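VP1 (PDB 4PCH) forms pentamers through its jelly-roll core as the major capsid protein of a human polyomavirus, and probably serves in attachment to host cells. Local coordinates at residues A167-V171 / E172-A176; P14-E17 / D18-Y21; A95-M98 / A99-G102. One frame throughout, in Å; residues are numbered along the deposited sequence.

This chain is the jelly-roll core of a longer VP1. All three contacts are short-range turns closed by a backbone bond, weak in contact 2, two in loops of the jelly roll and one interrupting its first long strand. Within one chain the centres of contacts 1 and 3 are 27 Å apart, those of contacts 1 and 2 are 37 Å apart, and those of contacts 2 and 3 are 45 Å apart. Contacts 1 and 3 nevertheless meet in the pentamer. Val171 and Glu172 pack on Pro96 and Met98 of a neighbouring subunit, and Tyr47, which bonds Glu172 in its own chain, also bonds Ala99 of a neighbouring subunit. Contact 2 lies at the surface, touched by no other chain of the pentamer.

Contact 1 of 3, residues A167-V171 / E172-A176; sequences ANFPV and ELWVA
Pro170 and Leu173 close a type I turn: Leu173 N donates to Pro170 O at 3.1 Å. Val171 and Glu172 occupy the two middle positions, and Leu173 leads out of the turn into strand 174-176. Water 1 bridges Val171 O (2.7 Å) and Trp174 O (3.1 Å), donating to both and tying the turn to the first residue of the strand. Trp174 O also accepts from Tyr61 OH.

The turn belongs to the long EF loop of the VP1 jelly roll, and the strand it opens is an outermost strand, within this chain, of a small three-stranded antiparallel sheet in that loop.

Phe169 and Trp174 form a T-shaped pair. The CD2 edge of the phenyl ring comes over one indole face, 3.6 Å from Trp174 CE2, and the planes stand at 73°. Trp174 CG lies anti to its own carbonyl carbon (chi1 -67°), which turns the indole back toward Phe169 and the Pro170 ring. Its CD1 edge then meets Pro170 O at 3.3 Å, with the oxygen in the ring plane, while Pro170 CD lies 3.7 Å from the same CD1. The pyrrole nitrogen, Trp174 NE1, is satisfied by Glu147 O, so the bicycle is fixed by contacts on both a face and its polar edge.

Pro170 also packs on Leu173, its CG reaching Leu173 CD1 at 3.8 Å as the two side chains pass at a slant. Glu172 extends from the bend to Tyr47, where OE1 bonds Tyr47 OH, and its side chain packs on Met98 of a neighbouring subunit; Val171 rests on Leu118 and on Pro96 of that subunit.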
ATOM      1  N   ALA B 167       2.311 -24.873 -23.994  1.00 18.57           N
ATOM      2  CA  ALA B 167       2.353 -23.431 -24.176  1.00 19.39           C
ATOM      3  C   ALA B 167       0.964 -22.818 -24.313  1.00 18.57           C
ATOM      4  O   ALA B 167       0.835 -21.616 -24.465  1.00 17.93           O
ATOM      5  CB  ALA B 167       3.154 -23.137 -25.447  1.00 20.82           C
ATOM      6  N   ASN B 168      -0.077 -23.624 -24.257  1.00 16.95           N
ATOM      7  CA  ASN B 168      -1.424 -23.127 -24.565  1.00 16.08           C
ATOM      8  C   ASN B 168      -2.473 -23.211 -23.442  1.00 14.11           C
ATOM      9  O   ASN B 168      -3.637 -23.483 -23.698  1.00 14.89           O
ATOM     10  CB  ASN B 168      -1.926 -23.815 -25.814  1.00 15.89           C
ATOM     11  CG  ASN B 168      -2.163 -25.312 -25.620  1.00 17.59           C
ATOM     12  OD1 ASN B 168      -1.539 -25.964 -24.763  1.00 21.19           O
ATOM     13  ND2 ASN B 168      -3.059 -25.856 -26.418  1.00 18.43           N
ATOM     14  N   PHE B 169      -2.043 -22.963 -22.228  1.00 12.24           N
ATOM     15  CA  PHE B 169      -2.907 -22.885 -21.056  1.00 12.79           C
ATOM     16  C   PHE B 169      -3.193 -21.427 -20.715  1.00 12.29           C
ATOM     17  O   PHE B 169      -2.363 -20.740 -20.146  1.00 12.22           O
ATOM     18  CB  PHE B 169      -2.220 -23.538 -19.848  1.00 13.22           C
ATOM     19  CG  PHE B 169      -2.259 -25.040 -19.850  1.00 13.02           C
ATOM     20  CD1 PHE B 169      -1.285 -25.775 -20.479  1.00 13.02           C
ATOM     21  CD2 PHE B 169      -3.251 -25.725 -19.153  1.00 15.17           C
ATOM     22  CE1 PHE B 169      -1.324 -27.157 -20.464  1.00 14.92           C
ATOM     23  CE2 PHE B 169      -3.281 -27.113 -19.120  1.00 16.27           C
ATOM     24  CZ  PHE B 169      -2.318 -27.837 -19.779  1.00 15.57           C
ATOM     25  N   PRO B 170      -4.409 -20.951 -21.017  1.00 11.98           N
ATOM     26  CA  PRO B 170      -4.681 -19.549 -20.687  1.00 13.00           C
ATOM     27  C   PRO B 170      -4.752 -19.276 -19.192  1.00 11.40           C
ATOM     28  O   PRO B 170      -5.399 -20.020 -18.465  1.00 11.64           O
ATOM     29  CB  PRO B 170      -6.065 -19.310 -21.326  1.00 13.71           C
ATOM     30  CG  PRO B 170      -6.175 -20.350 -22.371  1.00 15.89           C
ATOM     31  CD  PRO B 170      -5.518 -21.556 -21.744  1.00 13.77           C
ATOM     32  N   VAL B 171      -4.176 -18.154 -18.770  1.00 11.97           N
ATOM     33  CA  VAL B 171      -4.127 -17.784 -17.369  1.00 11.56           C
ATOM     34  C   VAL B 171      -5.518 -17.398 -16.857  1.00 11.49           C
ATOM     35  O   VAL B 171      -5.790 -17.468 -15.678  1.00 12.78           O
ATOM     36  CB  VAL B 171      -3.110 -16.645 -17.131  1.00 10.29           C
ATOM     37  CG1 VAL B 171      -1.726 -17.051 -17.615  1.00 12.34           C
ATOM     38  CG2 VAL B 171      -3.554 -15.342 -17.786  1.00 11.69           C
ATOM     39  N   GLU B 172      -6.406 -17.010 -17.777  1.00 12.10           N
ATOM     40  CA  GLU B 172      -7.790 -16.723 -17.428  1.00 11.93           C
ATOM     41  C   GLU B 172      -8.605 -17.964 -17.025  1.00 12.16           C
ATOM     42  O   GLU B 172      -9.683 -17.811 -16.451  1.00 13.01           O
ATOM     43  CB  GLU B 172      -8.491 -16.043 -18.586  1.00 13.22           C
ATOM     44  CG  GLU B 172      -8.006 -14.646 -18.837  1.00 12.80           C
ATOM     45  CD  GLU B 172      -8.368 -14.166 -20.225  1.00 13.35           C
ATOM     46  OE1 GLU B 172      -9.567 -14.041 -20.506  1.00 17.01           O
ATOM     47  OE2 GLU B 172      -7.444 -13.905 -20.999  1.00 15.50           O
ATOM     48  N   LEU B 173      -8.105 -19.178 -17.325  1.00 10.72           N
ATOM     49  CA  LEU B 173      -8.895 -20.404 -17.178  1.00 12.34           C
ATOM     50  C   LEU B 173      -8.273 -21.492 -16.279  1.00 11.95           C
ATOM     51  O   LEU B 173      -8.901 -22.527 -16.018  1.00 12.86           O
ATOM     52  CB  LEU B 173      -9.127 -21.000 -18.572  1.00 14.13           C
ATOM     53  CG  LEU B 173      -9.738 -20.089 -19.634  1.00 15.29           C
ATOM     54  CD1 LEU B 173      -9.741 -20.783 -21.021  1.00 17.08           C
ATOM     55  CD2 LEU B 173     -11.159 -19.698 -19.211  1.00 14.19           C
ATOM     56  N   TRP B 174      -7.045 -21.271 -15.811  1.00 10.91           N
ATOM     57  CA  TRP B 174      -6.276 -22.318 -15.109  1.00 12.06           C
ATOM     58  C   TRP B 174      -5.604 -21.695 -13.895  1.00 11.71           C
ATOM     59  O   TRP B 174      -4.848 -20.724 -14.084  1.00 13.31           O
ATOM     60  CB  TRP B 174      -5.228 -22.919 -16.036  1.00 12.28           C
ATOM     61  CG  TRP B 174      -5.808 -23.705 -17.183  1.00 11.39           C
ATOM     62  CD1 TRP B 174      -6.022 -23.278 -18.462  1.00 12.98           C
ATOM     63  CD2 TRP B 174      -6.269 -25.050 -17.130  1.00 11.83           C
ATOM     64  NE1 TRP B 174      -6.583 -24.279 -19.205  1.00 12.61           N
ATOM     65  CE2 TRP B 174      -6.739 -25.388 -18.406  1.00 13.98           C
ATOM     66  CE3 TRP B 174      -6.323 -26.019 -16.109  1.00 14.10           C
ATOM     67  CZ2 TRP B 174      -7.255 -26.643 -18.699  1.00 14.51           C
ATOM     68  CZ3 TRP B 174      -6.845 -27.267 -16.406  1.00 13.93           C
ATOM     69  CH2 TRP B 174      -7.316 -27.563 -17.682  1.00 14.49           C
ATOM     70  N   VAL B 175      -5.856 -22.245 -12.715  0.50  8.99           N
ATOM     71  CA  VAL B 175      -5.389 -21.714 -11.432  0.50 11.49           C
ATOM     72  C   VAL B 175      -4.453 -22.733 -10.756  1.00 13.44           C
ATOM     73  O   VAL B 175      -4.767 -23.931 -10.744  1.00 13.79           O
ATOM     74  CB  VAL B 175      -6.592 -21.460 -10.501  0.50 12.78           C
ATOM     75  CG1 VAL B 175      -6.143 -20.863  -9.184  0.50 16.23           C
ATOM     76  CG2 VAL B 175      -7.618 -20.530 -11.160  0.50 12.97           C
ATOM     77  N   ALA B 176      -3.349 -22.273 -10.165  1.00 13.83           N
ATOM     78  CA  ALA B 176      -2.476 -23.168  -9.420  1.00 12.57           C
ATOM     79  C   ALA B 176      -3.301 -23.947  -8.409  1.00 13.94           C
ATOM     80  O   ALA B 176      -4.141 -23.390  -7.720  1.00 14.69           O
ATOM     81  CB  ALA B 176      -1.390 -22.376  -8.694  1.00 15.01           C
TER
HETATM   82  O   HOH W   1      -4.663 -17.758 -13.274  1.00 18.68           O

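Contact 2 of 3, residues P14-E17 / D18-Y21; sequences PLTE and DTQY
Thr19 OG1 is the tight point, gripped from two directions: it donates to Pro14 O at 2.9 Å, tilted 25° from the carbonyl plane, and accepts from Thr16 N at 2.9 Å. The hydroxyl stands between the backbone N and carbonyl carbon of its own residue (chi1 69°), which turns it back toward Thr16 N and Pro14 O. In return, Thr19 N makes two weak bonds, to Thr16 O and Thr16 OG1, each 3.3 Å long. The exchange recalls a capping box, though here it closes a type I turn rather than starting a helix.

This turn interrupts the first long strand of the jelly roll, residues 9-27, and beyond it Tyr21 pairs through its backbone with Cys266 of strand 253-271.

Gln20 runs its extended chain back beside the turn toward Leu15. NE2 donates to Thr16 O at 3.0 Å, nearly straight and within the amide plane but well above the plane of the carbonyl. The Gln20 and Leu15 side chains cross at about a right angle, Leu15 CD1 lying 3.9 Å from Gln20 OE1.

In contrast to this hydrogen-bonded side, Glu17 and Asp18 at the bend are exposed, their CB atoms directed away, with Glu17 OE1 and Asp18 OD1 6.3 Å apart.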
ATOM      1  N   PRO B  14      27.732 -32.359   2.039  1.00 30.43           N
ATOM      2  CA  PRO B  14      28.580 -31.219   2.415  1.00 32.69           C
ATOM      3  C   PRO B  14      28.834 -30.288   1.219  1.00 31.14           C
ATOM      4  O   PRO B  14      29.085 -30.757   0.109  1.00 30.96           O
ATOM      5  CB  PRO B  14      29.874 -31.889   2.888  1.00 35.63           C
ATOM      6  CG  PRO B  14      29.440 -33.234   3.378  1.00 36.90           C
ATOM      7  CD  PRO B  14      28.323 -33.646   2.445  1.00 31.22           C
ATOM      8  N   LEU B  15      28.736 -28.983   1.444  1.00 30.91           N
ATOM      9  CA  LEU B  15      28.887 -27.997   0.380  1.00 31.01           C
ATOM     10  C   LEU B  15      30.317 -27.891  -0.163  1.00 35.28           C
ATOM     11  O   LEU B  15      31.260 -27.650   0.597  1.00 34.00           O
ATOM     12  CB  LEU B  15      28.465 -26.612   0.876  1.00 32.02           C
ATOM     13  CG  LEU B  15      27.070 -26.434   1.481  1.00 31.05           C
ATOM     14  CD1 LEU B  15      26.897 -24.970   1.861  1.00 28.58           C
ATOM     15  CD2 LEU B  15      25.965 -26.898   0.533  1.00 32.05           C
ATOM     16  N   THR B  16      30.457 -28.057  -1.479  1.00 32.36           N
ATOM     17  CA  THR B  16      31.713 -27.812  -2.198  1.00 33.81           C
ATOM     18  C   THR B  16      31.341 -27.172  -3.524  1.00 32.55           C
ATOM     19  O   THR B  16      30.155 -26.970  -3.796  1.00 31.15           O
ATOM     20  CB  THR B  16      32.465 -29.120  -2.487  1.00 32.99           C
ATOM     21  OG1 THR B  16      31.706 -29.911  -3.414  1.00 34.35           O
ATOM     22  CG2 THR B  16      32.679 -29.897  -1.223  1.00 34.89           C
ATOM     23  N   GLU B  17      32.339 -26.883  -4.358  1.00 32.58           N
ATOM     24  CA  GLU B  17      32.069 -26.366  -5.708  1.00 36.92           C
ATOM     25  C   GLU B  17      31.244 -27.338  -6.558  1.00 33.05           C
ATOM     26  O   GLU B  17      30.334 -26.915  -7.286  1.00 33.28           O
ATOM     27  CB  GLU B  17      33.360 -25.983  -6.450  1.00 40.08           C
ATOM     28  CG  GLU B  17      33.475 -24.491  -6.695  1.00 46.39           C
ATOM     29  CD  GLU B  17      34.758 -24.102  -7.410  1.00 58.40           C
ATOM     30  OE1 GLU B  17      34.688 -23.750  -8.611  1.00 59.18           O
ATOM     31  OE2 GLU B  17      35.828 -24.146  -6.771  1.00 52.66           O
ATOM     32  N   ASP B  18      31.555 -28.629  -6.455  1.00 29.37           N
ATOM     33  CA  ASP B  18      30.824 -29.640  -7.216  1.00 30.14           C
ATOM     34  C   ASP B  18      29.413 -29.971  -6.694  1.00 28.05           C
ATOM     35  O   ASP B  18      28.608 -30.492  -7.454  1.00 27.62           O
ATOM     36  CB  ASP B  18      31.629 -30.925  -7.341  1.00 34.59           C
ATOM     37  CG  ASP B  18      32.893 -30.752  -8.194  1.00 38.30           C
ATOM     38  OD1 ASP B  18      33.000 -29.784  -8.977  1.00 41.22           O
ATOM     39  OD2 ASP B  18      33.780 -31.602  -8.061  1.00 45.30           O
ATOM     40  N   THR B  19      29.096 -29.649  -5.445  1.00 24.86           N
ATOM     41  CA  THR B  19      27.773 -30.007  -4.889  1.00 22.71           C
ATOM     42  C   THR B  19      26.803 -28.811  -4.827  1.00 20.22           C
ATOM     43  O   THR B  19      25.749 -28.878  -4.225  1.00 18.11           O
ATOM     44  CB  THR B  19      27.921 -30.703  -3.519  1.00 23.62           C
ATOM     45  OG1 THR B  19      28.381 -29.763  -2.539  1.00 24.26           O
ATOM     46  CG2 THR B  19      28.903 -31.896  -3.624  1.00 24.92           C
ATOM     47  N   GLN B  20      27.164 -27.712  -5.473  1.00 20.55           N
ATOM     48  CA  GLN B  20      26.286 -26.550  -5.583  1.00 20.28           C
ATOM     49  C   GLN B  20      26.217 -26.138  -7.036  1.00 21.09           C
ATOM     50  O   GLN B  20      27.184 -26.319  -7.760  1.00 22.07           O
ATOM     51  CB  GLN B  20      26.819 -25.401  -4.739  1.00 24.84           C
ATOM     52  CG  GLN B  20      26.875 -25.716  -3.257  1.00 26.15           C
ATOM     53  CD  GLN B  20      27.522 -24.607  -2.456  1.00 30.89           C
ATOM     54  OE1 GLN B  20      26.837 -23.784  -1.847  1.00 31.62           O
ATOM     55  NE2 GLN B  20      28.839 -24.556  -2.484  1.00 31.63           N
ATOM     56  N   TYR B  21      25.061 -25.647  -7.493  1.00 19.16           N
ATOM     57  CA  TYR B  21      24.910 -25.253  -8.887  1.00 18.85           C
ATOM     58  C   TYR B  21      23.824 -24.207  -8.944  1.00 20.16           C
ATOM     59  O   TYR B  21      22.845 -24.290  -8.220  1.00 20.04           O
ATOM     60  CB  TYR B  21      24.515 -26.441  -9.767  1.00 21.00           C
ATOM     61  CG  TYR B  21      24.244 -26.133 -11.234  1.00 22.15           C
ATOM     62  CD1 TYR B  21      25.267 -25.910 -12.120  1.00 28.84           C
ATOM     63  CD2 TYR B  21      22.939 -26.074 -11.722  1.00 24.19           C
ATOM     64  CE1 TYR B  21      25.011 -25.638 -13.458  1.00 24.77           C
ATOM     65  CE2 TYR B  21      22.679 -25.827 -13.047  1.00 26.80           C
ATOM     66  CZ  TYR B  21      23.715 -25.592 -13.912  1.00 28.33           C
ATOM     67  OH  TYR B  21      23.438 -25.321 -15.238  1.00 31.41           O
TER

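Contact 3 of 3, residues A95-M98 / A99-G102; sequences APQM and ASSG
Gln97 reaches over to Ser100 and Ser101 beside a type I turn that spans Met98 to Ser101, with Ala99 and Ser100 in its middle positions. The turn lies in the DE loop of the VP1 jelly roll, between strands 79-93 and 103-104. Ser101 N donates to Met98 O at 3.0 Å.

The Gln97 side chain begins against both serines: CB is 3.4 Å from Ser100 OG and also from Ser101 OG. CG, farther off, lies 4.0 Å from Ser100 OG. The chain bends here (chi2 -66°), turning the carboxamide back so that NE2 comes to Ala95 O. CD then comes close to Ser100 OG, and the two tip atoms part. OE1 accepts from Ser100 OG at 2.7 Å, the hydroxyl standing 38° above the carbonyl plane. NE2 donates to Ala95 O at 2.9 Å and is also bonded to Tyr258 OH. With both ends of the amide engaged, its rotation is fixed, and it joins the approach to the turn to the turn itself.

Ser101 OG has its main partner in Thr236 OG1. Ser100 O accepts from Arg43, whose side chain also touches Gln97 and Ser101. A neighbouring subunit also packs here: its Tyr47 OH bonds Ala99 N, and Met98 packs on that tyrosine.

Two waters bridge backbone atoms. Water 2 accepts from Met98 N and Ser100 N, whereas water 3 donates to Met98 O and to Gly102 O, each at 2.6 Å.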
ATOM      1  N   ALA B  95       9.466  -1.892 -19.019  1.00 10.31           N
ATOM      2  CA  ALA B  95       9.765  -0.471 -19.141  1.00 11.36           C
ATOM      3  C   ALA B  95       8.475   0.347 -19.089  1.00 10.85           C
ATOM      4  O   ALA B  95       7.388  -0.146 -19.417  1.00 11.61           O
ATOM      5  CB  ALA B  95      10.487  -0.208 -20.435  1.00 12.06           C
ATOM      6  N   PRO B  96       8.581   1.609 -18.676  1.00 10.96           N
ATOM      7  CA  PRO B  96       7.387   2.463 -18.766  1.00 11.29           C
ATOM      8  C   PRO B  96       6.888   2.603 -20.201  1.00 12.18           C
ATOM      9  O   PRO B  96       7.709   2.783 -21.132  1.00 14.31           O
ATOM     10  CB  PRO B  96       7.883   3.803 -18.246  1.00 12.71           C
ATOM     11  CG  PRO B  96       9.366   3.764 -18.460  1.00 11.65           C
ATOM     12  CD  PRO B  96       9.758   2.357 -18.218  1.00 10.65           C
ATOM     13  N   GLN B  97       5.561   2.551 -20.372  1.00 11.85           N
ATOM     14  CA  GLN B  97       4.945   2.659 -21.679  1.00 11.28           C
ATOM     15  C   GLN B  97       4.335   4.044 -21.859  1.00 10.91           C
ATOM     16  O   GLN B  97       3.431   4.414 -21.131  1.00 11.81           O
ATOM     17  CB  GLN B  97       3.872   1.603 -21.813  1.00 11.35           C
ATOM     18  CG  GLN B  97       4.353   0.194 -21.552  1.00 11.41           C
ATOM     19  CD  GLN B  97       5.356  -0.292 -22.579  1.00 11.45           C
ATOM     20  OE1 GLN B  97       5.139  -0.178 -23.809  1.00 12.79           O
ATOM     21  NE2 GLN B  97       6.462  -0.857 -22.092  1.00 11.69           N
ATOM     22  N   MET B  98       4.790   4.763 -22.873  1.00 10.81           N
ATOM     23  CA  MET B  98       4.393   6.146 -23.102  0.50 10.89           C
ATOM     24  C   MET B  98       3.847   6.253 -24.535  1.00 11.61           C
ATOM     25  O   MET B  98       2.696   5.890 -24.792  1.00 11.62           O
ATOM     26  CB  MET B  98       5.605   7.062 -22.865  0.50 11.92           C
ATOM     27  CG  MET B  98       6.216   6.979 -21.476  0.50 12.14           C
ATOM     28  SD  MET B  98       5.267   7.988 -20.327  0.50 12.96           S
ATOM     29  CE  MET B  98       5.803   9.607 -20.838  0.50 13.05           C
ATOM     30  N   ALA B  99       4.667   6.699 -25.487  1.00 12.00           N
ATOM     31  CA  ALA B  99       4.187   6.760 -26.901  1.00 13.51           C
ATOM     32  C   ALA B  99       3.695   5.405 -27.399  1.00 14.03           C
ATOM     33  O   ALA B  99       2.823   5.333 -28.248  1.00 13.73           O
ATOM     34  CB  ALA B  99       5.252   7.291 -27.857  1.00 14.09           C
ATOM     35  N   SER B 100       4.214   4.326 -26.824  1.00 12.65           N
ATOM     36  CA  SER B 100       3.854   3.006 -27.264  1.00 13.55           C
ATOM     37  C   SER B 100       2.396   2.626 -27.005  1.00 13.51           C
ATOM     38  O   SER B 100       1.927   1.649 -27.587  1.00 13.49           O
ATOM     39  CB  SER B 100       4.717   1.988 -26.535  1.00 10.85           C
ATOM     40  OG  SER B 100       4.414   1.997 -25.151  1.00 11.91           O
ATOM     41  N   SER B 101       1.699   3.349 -26.128  1.00 13.31           N
ATOM     42  CA  SER B 101       0.387   2.894 -25.660  1.00 11.29           C
ATOM     43  C   SER B 101      -0.765   3.822 -25.974  1.00 13.26           C
ATOM     44  O   SER B 101      -1.864   3.609 -25.480  1.00 14.48           O
ATOM     45  CB  SER B 101       0.448   2.599 -24.174  1.00 11.10           C
ATOM     46  OG  SER B 101       1.212   1.434 -23.965  1.00 14.14           O
ATOM     47  N   GLY B 102      -0.528   4.807 -26.829  1.00 12.03           N
ATOM     48  CA  GLY B 102      -1.624   5.620 -27.376  1.00 12.32           C
ATOM     49  C   GLY B 102      -2.022   6.758 -26.463  1.00 12.09           C
ATOM     50  O   GLY B 102      -1.402   7.003 -25.413  1.00 14.53           O
TER
HETATM   51  O   HOH W   2       6.717   4.279 -24.887  1.00 12.89           O
HETATM   52  O   HOH W   3       0.274   5.806 -23.752  1.00 14.40           O